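Local coordinates for rRNA adenine N-6-methyltransferase (Saccharopolyspora erythraea, PDB 6NVM), which dimethylates N6 of a specific adenine in 23S rRNA using S-adenosyl-L-methionine, reducing the ribosome's affinity for macrolide, lincosamide and streptogramin B antibiotics, at residues Leu83-Leu88 with Arg93-Tyr98; Glu235-Leu240 with Glu283-Leu288. All coordinates share one frame; numbering follows the deposited sequence.

Contact 1: residues Leu83-Leu88 with Arg93-Tyr98; sequences LLTREL and RQVTSY
Val95 carries most of the strand's contact with the helix, and its two methyls meet different residues there. CG1 of Val95 meets CG2 of Thr85 at 3.9 Å, with the two side chains crossing at a slant. CG2 of Val95 sits against CB of Leu88, 3.8 Å away, and nearly as close to the carbonyl carbon of that residue. The torsion sets which methyl goes where: CG1 is anti to the backbone N (chi1 -178°), CG2 anti to the carbonyl carbon. The two branches thus meet residues about one helical turn apart.

Thr85 is turned so that its methyl faces the valine, while OG1 lies beside its own backbone N (chi1 -43°). Its hydroxyl comes within 4.3 Å of OG of Ser97, too far for a direct bond. Both hydroxyls instead hydrogen-bond to OE1 of Glu76. Ser97 is modelled in two conformations. In the one described here, that carboxylate oxygen links helix and strand beside the apolar patch; the second conformation leaves the serine half of the bridge less certain.

No hydrogen bond runs directly between the two segments. Beside the contact, within residues 93-98, NE and NH2 of Arg93 both bond OE1 of Gln94 side-on. NH2 of Arg93 also forms a salt bridge with Glu133.

Over residues 83-88 and 94-98 the helix and strand run roughly antiparallel, at 154°, with axes 8.6 Å apart at closest approach. Strand 73-77, helix 83-89 and strand 94-98 form a beta-alpha-beta unit of the Rossmann-like methyltransferase fold. Strand 94-98 lies between strands 73-77 and 118-121 in the sheet. It leads directly to Glu99, predicted to bind S-adenosyl-L-methionine. Thr85 also touches Ile118 of strand 118-121, and Leu88 reaches Leu68 and Glu76.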
loop_
_atom_site.group_PDB
_atom_site.type_symbol
_atom_site.label_atom_id
_atom_site.label_comp_id
_atom_site.label_asym_id
_atom_site.label_seq_id
_atom_site.Cartn_x
_atom_site.Cartn_y
_atom_site.Cartn_z
ATOM N N LEU A 83 20.872 7.422 -3.156
ATOM C CA LEU A 83 20.670 7.922 -4.512
ATOM C C LEU A 83 19.197 8.225 -4.758
ATOM O O LEU A 83 18.848 9.283 -5.296
ATOM C CB LEU A 83 21.194 6.923 -5.542
ATOM C CG LEU A 83 20.917 7.284 -7.006
ATOM C CD1 LEU A 83 21.454 8.670 -7.381
ATOM C CD2 LEU A 83 21.496 6.224 -7.929
ATOM N N LEU A 84 18.311 7.313 -4.356
ATOM C CA LEU A 84 16.885 7.601 -4.449
ATOM C C LEU A 84 16.539 8.869 -3.679
ATOM O O LEU A 84 15.731 9.684 -4.140
ATOM C CB LEU A 84 16.074 6.413 -3.931
ATOM C CG LEU A 84 14.565 6.626 -3.790
ATOM C CD1 LEU A 84 13.954 7.046 -5.112
ATOM C CD2 LEU A 84 13.899 5.360 -3.254
ATOM N N THR A 85 17.136 9.049 -2.499
ATOM C CA THR A 85 16.847 10.239 -1.702
ATOM C C THR A 85 17.130 11.513 -2.493
ATOM O O THR A 85 16.368 12.484 -2.418
ATOM C CB THR A 85 17.677 10.219 -0.417
ATOM O OG1 THR A 85 17.661 8.902 0.150
ATOM C CG2 THR A 85 17.121 11.216 0.586
ATOM N N ARG A 86 18.227 11.526 -3.249
ATOM C CA ARG A 86 18.560 12.692 -4.071
ATOM C C ARG A 86 17.483 12.956 -5.115
ATOM O O ARG A 86 17.095 14.110 -5.353
ATOM C CB ARG A 86 19.903 12.476 -4.764
ATOM C CG ARG A 86 21.095 12.267 -3.834
ATOM C CD ARG A 86 22.322 11.801 -4.623
ATOM N NE ARG A 86 23.372 11.252 -3.762
ATOM C CZ ARG A 86 24.447 11.912 -3.349
ATOM N NH1 ARG A 86 24.661 13.171 -3.716
ATOM N NH2 ARG A 86 25.331 11.299 -2.571
ATOM N N GLU A 87 16.987 11.898 -5.755
ATOM C CA GLU A 87 15.997 12.081 -6.806
ATOM C C GLU A 87 14.643 12.489 -6.244
ATOM O O GLU A 87 13.912 13.251 -6.889
ATOM C CB GLU A 87 15.913 10.810 -7.647
ATOM C CG GLU A 87 17.274 10.517 -8.280
ATOM C CD GLU A 87 17.234 9.517 -9.408
ATOM O OE1 GLU A 87 16.137 9.273 -9.961
ATOM O OE2 GLU A 87 18.317 8.981 -9.742
ATOM N N LEU A 88 14.302 12.028 -5.038
ATOM C CA LEU A 88 13.104 12.521 -4.372
ATOM C C LEU A 88 13.239 13.994 -4.012
ATOM O O LEU A 88 12.288 14.769 -4.176
ATOM C CB LEU A 88 12.831 11.709 -3.110
ATOM C CG LEU A 88 12.664 10.205 -3.277
ATOM C CD1 LEU A 88 12.590 9.542 -1.909
ATOM C CD2 LEU A 88 11.431 9.901 -4.103
ATOM N N ARG A 93 9.130 19.023 -1.827
ATOM C CA ARG A 93 9.496 20.161 -0.990
ATOM C C ARG A 93 10.717 19.837 -0.141
ATOM O O ARG A 93 11.622 20.668 0.011
ATOM C CB ARG A 93 8.322 20.556 -0.095
ATOM C CG ARG A 93 8.498 21.906 0.596
ATOM C CD ARG A 93 7.327 22.213 1.516
ATOM N NE ARG A 93 7.402 21.471 2.772
ATOM C CZ ARG A 93 6.359 21.202 3.552
ATOM N NH1 ARG A 93 5.142 21.596 3.209
ATOM N NH2 ARG A 93 6.534 20.534 4.682
ATOM N N GLN A 94 10.745 18.639 0.431
ATOM C CA GLN A 94 11.804 18.196 1.325
ATOM C C GLN A 94 11.641 16.699 1.530
ATOM O O GLN A 94 10.567 16.134 1.293
ATOM C CB GLN A 94 11.757 18.934 2.666
ATOM C CG GLN A 94 10.451 18.748 3.410
ATOM C CD GLN A 94 10.346 19.632 4.630
ATOM O OE1 GLN A 94 9.538 20.561 4.671
ATOM N NE2 GLN A 94 11.163 19.348 5.637
ATOM N N VAL A 95 12.724 16.062 1.960
ATOM C CA VAL A 95 12.726 14.639 2.262
ATOM C C VAL A 95 13.242 14.456 3.679
ATOM O O VAL A 95 14.295 14.998 4.041
ATOM C CB VAL A 95 13.590 13.832 1.273
ATOM C CG1 VAL A 95 13.527 12.340 1.608
ATOM C CG2 VAL A 95 13.155 14.092 -0.159
ATOM N N THR A 96 12.499 13.701 4.475
ATOM C CA THR A 96 12.939 13.270 5.795
ATOM C C THR A 96 13.193 11.774 5.689
ATOM O O THR A 96 12.253 10.992 5.507
ATOM C CB THR A 96 11.896 13.600 6.859
ATOM O OG1 THR A 96 11.588 14.994 6.797
ATOM C CG2 THR A 96 12.421 13.264 8.242
ATOM N N SER A 97 14.455 11.384 5.841
ATOM C CA SER A 97 14.920 10.032 5.564
ATOM C C SER A 97 15.323 9.363 6.873
ATOM O O SER A 97 16.197 9.867 7.586
ATOM C CB SER A 97 16.100 10.076 4.591
ATOM O OG SER A 97 16.547 8.783 4.260
ATOM N N TYR A 98 14.702 8.225 7.177
ATOM C CA TYR A 98 14.923 7.525 8.431
ATOM C C TYR A 98 15.974 6.433 8.276
ATOM O O TYR A 98 15.855 5.561 7.410
ATOM C CB TYR A 98 13.609 6.926 8.940
ATOM C CG TYR A 98 12.702 7.987 9.504
ATOM C CD1 TYR A 98 11.967 8.818 8.663
ATOM C CD2 TYR A 98 12.606 8.189 10.873
ATOM C CE1 TYR A 98 11.157 9.807 9.173
ATOM C CE2 TYR A 98 11.793 9.181 11.394
ATOM C CZ TYR A 98 11.071 9.982 10.538
ATOM O OH TYR A 98 10.257 10.968 11.038
#

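Contact 2: residues Glu235-Leu240 with Glu283-Leu288; sequences ESMVEL and EQWLRL
The S-methyl group of Met237 makes the closest approach to Trp285. CE of Met237 lies 3.8 Å from CE3 of the indole and equally near the backbone O of Trp285. It meets the ring obliquely. CG of Met237 is anti to the backbone N (chi1 175°), which carries the chain outward from its helix. The bend at chi3, 69°, then turns CE toward the tryptophan. Met237 is modelled in two conformations, so these contacts are certain only for the one described.

The packing is looser around this point. SD of Met237 stands 4.1 Å from CD2 of Leu288, where the two side chains cross at a slant. CG2 of Val238 comes no closer than 4.5 Å to CE3 of Trp285. Other helices add to the surroundings. Val186 of helix 183-188 touches both Val238 and Trp285, and Leu253 of helix 249-254 touches both Met237 and Leu288.

The outer sides of the two helices are different. Glu235, Glu239, Glu283 and Arg287 are partly exposed and play no part in the packing. Glu239 forms a salt bridge with Arg183. Arg287 hydrogen-bonds the carbonyl oxygens of His268 and Ala269, tying helix 282-292 to the end of helix 259-269.

The helix segments cross at 116° with their axes 10.9 Å apart, a wide spacing bridged by long side chains. Across the interface, the side chains meet through sulfur, methyl and aromatic carbon, with no hydrogen bond or salt bridge. The attraction is therefore hydrophobic and dispersive. The indole NE1 makes a weak hydrogen bond with the O of Val280, not with the opposing helix. Between the two segments, fit and burial probably provide most of the hold in this C-terminal helical part of the enzyme.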
loop_
_atom_site.group_PDB
_atom_site.type_symbol
_atom_site.label_atom_id
_atom_site.label_comp_id
_atom_site.label_asym_id
_atom_site.label_seq_id
_atom_site.Cartn_x
_atom_site.Cartn_y
_atom_site.Cartn_z
ATOM N N GLU A 235 -17.416 -2.812 5.792
ATOM C CA GLU A 235 -16.341 -3.535 6.464
ATOM C C GLU A 235 -16.871 -4.780 7.164
ATOM O O GLU A 235 -16.221 -5.833 7.152
ATOM C CB GLU A 235 -15.637 -2.605 7.454
ATOM C CG GLU A 235 -14.872 -1.470 6.768
ATOM C CD GLU A 235 -14.542 -0.307 7.696
ATOM O OE1 GLU A 235 -15.150 -0.204 8.787
ATOM O OE2 GLU A 235 -13.676 0.516 7.326
ATOM N N SER A 236 -18.057 -4.686 7.765
ATOM C CA SER A 236 -18.649 -5.847 8.418
ATOM C C SER A 236 -18.981 -6.942 7.409
ATOM O O SER A 236 -18.811 -8.132 7.699
ATOM C CB SER A 236 -19.898 -5.427 9.190
ATOM O OG SER A 236 -20.515 -6.541 9.804
ATOM N N MET A 237 -19.458 -6.561 6.223
ATOM C CA MET A 237 -19.763 -7.549 5.192
ATOM C C MET A 237 -18.502 -8.262 4.719
ATOM O O MET A 237 -18.504 -9.486 4.542
ATOM C CB MET A 237 -20.463 -6.874 4.010
ATOM C CG MET A 237 -20.726 -7.794 2.808
ATOM S SD MET A 237 -20.922 -6.898 1.257
ATOM C CE MET A 237 -19.249 -6.295 0.989
ATOM N N VAL A 238 -17.424 -7.512 4.485
ATOM C CA VAL A 238 -16.179 -8.118 4.022
ATOM C C VAL A 238 -15.629 -9.061 5.081
ATOM O O VAL A 238 -15.240 -10.196 4.781
ATOM C CB VAL A 238 -15.163 -7.025 3.646
ATOM C CG1 VAL A 238 -13.817 -7.641 3.296
ATOM C CG2 VAL A 238 -15.689 -6.207 2.468
ATOM N N GLU A 239 -15.592 -8.605 6.336
ATOM C CA GLU A 239 -15.170 -9.467 7.435
ATOM C C GLU A 239 -15.971 -10.761 7.449
ATOM O O GLU A 239 -15.407 -11.857 7.512
ATOM C CB GLU A 239 -15.331 -8.735 8.769
ATOM C CG GLU A 239 -14.355 -7.593 8.988
ATOM C CD GLU A 239 -12.963 -8.069 9.366
ATOM O OE1 GLU A 239 -12.680 -9.280 9.234
ATOM O OE2 GLU A 239 -12.150 -7.227 9.805
ATOM N N LEU A 240 -17.298 -10.643 7.385
ATOM C CA LEU A 240 -18.165 -11.813 7.455
ATOM C C LEU A 240 -17.816 -12.836 6.380
ATOM O O LEU A 240 -17.772 -14.042 6.649
ATOM C CB LEU A 240 -19.625 -11.375 7.322
ATOM C CG LEU A 240 -20.670 -12.476 7.159
ATOM C CD1 LEU A 240 -20.648 -13.421 8.350
ATOM C CD2 LEU A 240 -22.045 -11.851 6.978
ATOM N N GLU A 283 -14.219 -4.237 -7.271
ATOM C CA GLU A 283 -15.400 -3.639 -7.880
ATOM C C GLU A 283 -16.629 -4.515 -7.666
ATOM O O GLU A 283 -17.747 -4.002 -7.580
ATOM C CB GLU A 283 -15.164 -3.383 -9.371
ATOM C CG GLU A 283 -14.736 -4.603 -10.170
ATOM C CD GLU A 283 -13.226 -4.762 -10.242
ATOM O OE1 GLU A 283 -12.508 -4.189 -9.384
ATOM O OE2 GLU A 283 -12.758 -5.465 -11.168
ATOM N N GLN A 284 -16.435 -5.830 -7.564
ATOM C CA GLN A 284 -17.549 -6.729 -7.271
ATOM C C GLN A 284 -17.993 -6.606 -5.816
ATOM O O GLN A 284 -19.193 -6.624 -5.527
ATOM C CB GLN A 284 -17.153 -8.164 -7.610
ATOM C CG GLN A 284 -16.974 -8.368 -9.107
ATOM C CD GLN A 284 -16.452 -9.737 -9.465
ATOM O OE1 GLN A 284 -15.409 -10.160 -8.978
ATOM N NE2 GLN A 284 -17.181 -10.442 -10.324
ATOM N N TRP A 285 -17.043 -6.466 -4.886
ATOM C CA TRP A 285 -17.406 -6.266 -3.487
ATOM C C TRP A 285 -18.248 -5.007 -3.308
ATOM O O TRP A 285 -19.214 -5.002 -2.534
ATOM C CB TRP A 285 -16.148 -6.180 -2.625
ATOM C CG TRP A 285 -15.447 -7.487 -2.389
ATOM C CD1 TRP A 285 -14.217 -7.850 -2.853
ATOM C CD2 TRP A 285 -15.922 -8.590 -1.608
ATOM N NE1 TRP A 285 -13.899 -9.111 -2.415
ATOM C CE2 TRP A 285 -14.931 -9.590 -1.651
ATOM C CE3 TRP A 285 -17.093 -8.834 -0.884
ATOM C CZ2 TRP A 285 -15.074 -10.815 -1.002
ATOM C CZ3 TRP A 285 -17.232 -10.052 -0.235
ATOM C CH2 TRP A 285 -16.228 -11.025 -0.301
ATOM N N LEU A 286 -17.890 -3.926 -4.005
ATOM C CA LEU A 286 -18.663 -2.689 -3.908
ATOM C C LEU A 286 -20.081 -2.881 -4.436
ATOM O O LEU A 286 -21.054 -2.427 -3.822
ATOM C CB LEU A 286 -17.966 -1.573 -4.683
ATOM C CG LEU A 286 -16.628 -1.079 -4.148
ATOM C CD1 LEU A 286 -15.999 -0.106 -5.153
ATOM C CD2 LEU A 286 -16.832 -0.423 -2.805
ATOM N N ARG A 287 -20.217 -3.533 -5.589
ATOM C CA ARG A 287 -21.545 -3.789 -6.139
ATOM C C ARG A 287 -22.349 -4.708 -5.228
ATOM O O ARG A 287 -23.549 -4.498 -5.022
ATOM C CB ARG A 287 -21.424 -4.397 -7.537
ATOM C CG ARG A 287 -21.067 -3.386 -8.627
ATOM C CD ARG A 287 -21.606 -3.831 -9.989
ATOM N NE ARG A 287 -21.071 -5.131 -10.385
ATOM C CZ ARG A 287 -19.892 -5.309 -10.969
ATOM N NH1 ARG A 287 -19.110 -4.269 -11.235
ATOM N NH2 ARG A 287 -19.489 -6.531 -11.288
ATOM N N LEU A 288 -21.702 -5.738 -4.681
ATOM C CA LEU A 288 -22.375 -6.631 -3.745
ATOM C C LEU A 288 -22.943 -5.849 -2.568
ATOM O O LEU A 288 -24.101 -6.040 -2.177
ATOM C CB LEU A 288 -21.395 -7.705 -3.266
ATOM C CG LEU A 288 -21.932 -8.867 -2.427
ATOM C CD1 LEU A 288 -22.795 -9.788 -3.284
ATOM C CD2 LEU A 288 -20.773 -9.641 -1.795
#

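In the fold
The two contacts lie on opposite sides of the chain's centre, about 38 Å apart between centres, with nearest atoms about 26 Å apart. They do not touch. Contact 1 closes before contact 2 opens along the chain. Contact 1 joins a helix to strand 94-98 of the seven-stranded mixed sheet, near the predicted S-adenosyl-L-methionine site. Contact 2 joins helices 228-243 and 282-292, which follow strand 213-220, the last strand of that sheet along the chain. All four segments belong to the rRNA adenine dimethylase homology region. One contact thus belongs to the Rossmann-like part with the predicted cofactor site, and the other to the helical C-terminal part, away from that site.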